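Local coordinates for hypothetical protein (Staphylococcus aureus subsp. aureus, PDB 2IL5) that is of unknown function but belongs to the family of Activator of Hsp90 ATPase homolog 1-like proteins, within the Bet v 1-like clan, at residues I80-V85 / Y89-I94. Numbering follows the deposited sequence.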
# COMPACT_ATOMS: atom_id res chain seq x y z
N ILE A 80 -0.04 10.57 3.34
CA ILE A 80 0.43 11.01 4.64
C ILE A 80 0.69 9.81 5.54
O ILE A 80 -0.09 8.85 5.53
CB ILE A 80 -0.66 11.92 5.33
CG1 ILE A 80 -0.76 13.28 4.64
CG2 ILE A 80 -0.35 12.14 6.78
CD1 ILE A 80 0.52 14.01 4.61
N TYR A 81 1.75 9.86 6.33
CA TYR A 81 1.88 8.92 7.43
C TYR A 81 1.04 9.41 8.59
O TYR A 81 1.18 10.54 9.02
CB TYR A 81 3.32 8.78 7.84
CG TYR A 81 4.15 8.10 6.80
CD1 TYR A 81 4.11 6.71 6.69
CD2 TYR A 81 4.94 8.84 5.89
CE1 TYR A 81 4.86 6.05 5.76
CE2 TYR A 81 5.68 8.21 4.93
CZ TYR A 81 5.64 6.80 4.88
OH TYR A 81 6.38 6.10 3.95
N GLU A 82 0.12 8.60 9.08
CA GLU A 82 -0.66 9.04 10.21
C GLU A 82 -0.08 8.48 11.51
O GLU A 82 -0.05 9.14 12.51
CB GLU A 82 -2.14 8.68 10.04
CG GLU A 82 -2.65 9.14 8.71
CD GLU A 82 -4.07 9.58 8.72
OE1 GLU A 82 -4.90 8.80 8.19
OE2 GLU A 82 -4.36 10.70 9.24
N SER A 83 0.41 7.26 11.44
CA SER A 83 0.86 6.58 12.61
C SER A 83 2.07 5.73 12.23
O SER A 83 2.04 5.00 11.23
CB SER A 83 -0.27 5.72 13.15
OG SER A 83 0.09 5.25 14.43
N LEU A 84 3.15 5.88 13.01
CA LEU A 84 4.42 5.16 12.82
C LEU A 84 4.88 4.66 14.19
O LEU A 84 5.42 5.42 15.00
CB LEU A 84 5.50 6.09 12.24
CG LEU A 84 5.29 6.52 10.78
CD1 LEU A 84 6.19 7.63 10.39
CD2 LEU A 84 5.48 5.32 9.83
N VAL A 85 4.64 3.39 14.47
CA VAL A 85 5.24 2.84 15.64
C VAL A 85 6.27 1.77 15.27
O VAL A 85 5.97 0.79 14.58
CB VAL A 85 4.23 2.63 16.84
CG1 VAL A 85 2.73 2.77 16.45
CG2 VAL A 85 4.58 1.44 17.80
N TYR A 89 3.86 -0.85 13.57
CA TYR A 89 2.61 -0.36 13.01
C TYR A 89 2.81 0.83 12.16
O TYR A 89 3.43 1.81 12.57
CB TYR A 89 1.59 -0.08 14.13
CG TYR A 89 0.19 0.34 13.69
CD1 TYR A 89 -0.60 -0.48 12.88
CD2 TYR A 89 -0.37 1.53 14.16
CE1 TYR A 89 -1.91 -0.09 12.49
CE2 TYR A 89 -1.67 1.93 13.80
CZ TYR A 89 -2.43 1.12 12.97
OH TYR A 89 -3.71 1.52 12.64
N VAL A 90 2.28 0.71 10.95
CA VAL A 90 2.14 1.85 10.06
C VAL A 90 0.64 2.06 9.69
O VAL A 90 -0.04 1.13 9.24
CB VAL A 90 3.00 1.67 8.75
CG1 VAL A 90 2.83 2.88 7.83
CG2 VAL A 90 4.47 1.47 9.06
N LYS A 91 0.14 3.26 9.96
CA LYS A 91 -1.11 3.78 9.40
C LYS A 91 -0.77 4.95 8.46
O LYS A 91 -0.12 5.92 8.86
CB LYS A 91 -2.07 4.25 10.48
CG LYS A 91 -3.45 4.71 9.99
CD LYS A 91 -4.29 5.15 11.25
CE LYS A 91 -5.65 5.80 10.96
NZ LYS A 91 -6.30 5.15 9.73
N MSE A 92 -1.19 4.81 7.21
CA MSE A 92 -0.93 5.80 6.22
C MSE A 92 -2.15 5.98 5.31
O MSE A 92 -3.06 5.12 5.29
CB MSE A 92 0.36 5.45 5.44
CG MSE A 92 0.30 4.19 4.63
SE MSE A 92 1.97 3.58 3.97
CE MSE A 92 2.36 5.10 2.84
N THR A 93 -2.18 7.11 4.61
CA THR A 93 -3.14 7.33 3.53
C THR A 93 -2.55 7.14 2.12
O THR A 93 -1.32 7.32 1.86
CB THR A 93 -3.83 8.70 3.58
OG1 THR A 93 -2.97 9.71 3.04
CG2 THR A 93 -4.29 9.08 4.97
N ILE A 94 -3.45 6.72 1.24
CA ILE A 94 -3.29 6.78 -0.23
C ILE A 94 -4.28 7.84 -0.65
O ILE A 94 -5.48 7.68 -0.51
CB ILE A 94 -3.64 5.47 -0.89
CG1 ILE A 94 -2.65 4.40 -0.47
CG2 ILE A 94 -3.56 5.61 -2.42
CD1 ILE A 94 -1.46 4.24 -1.49
O HOH W 1 -4.96 6.20 7.35
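Y89 and V85 close the turn end of an antiparallel beta hairpin with two backbone bonds, V85 N to Y89 O at 2.8 Å and Y89 N to V85 O at 2.9 Å. With CG anti to the backbone N (chi1 -175°), the Y89 ring lies along the strand face shared with S83 and K91; V85 CG1 meets its edge. On the other face V90 reaches both L84 CD2 and, with CG1, the edge of the Y81 ring, and Y30 of helix 26-32 touches L84 and V90. K91 sits opposite a classic beta bulge: its O accepts from E82 N at 2.7 Å and S83 N at 3.0 Å, while its N donates to S83 O. Its side chain packs CB on CB against S83 at 3.5 Å, then runs extended to CE and bends at the last torsion (chi4 36°), bringing NZ to its salt bridge with E107 and a water shared with E82 OE1. Selenomethionine M92 sets its selenium 5.2 Å from the Y81 ring centroid, an oblique Met-aromatic contact, with CE 4.0 Å from Y81 CE1. T93 N donates to I80 O, and T93 OG1, also bonded to G95 O, takes I80 N at 3.1 Å. The bulge directs E82 across toward T93 CG2 and, by its extra residue, keeps Y81 and L84 on one apolar face; the carboxylates of E107 and, less directly, E82 would probably favour a protonated K91.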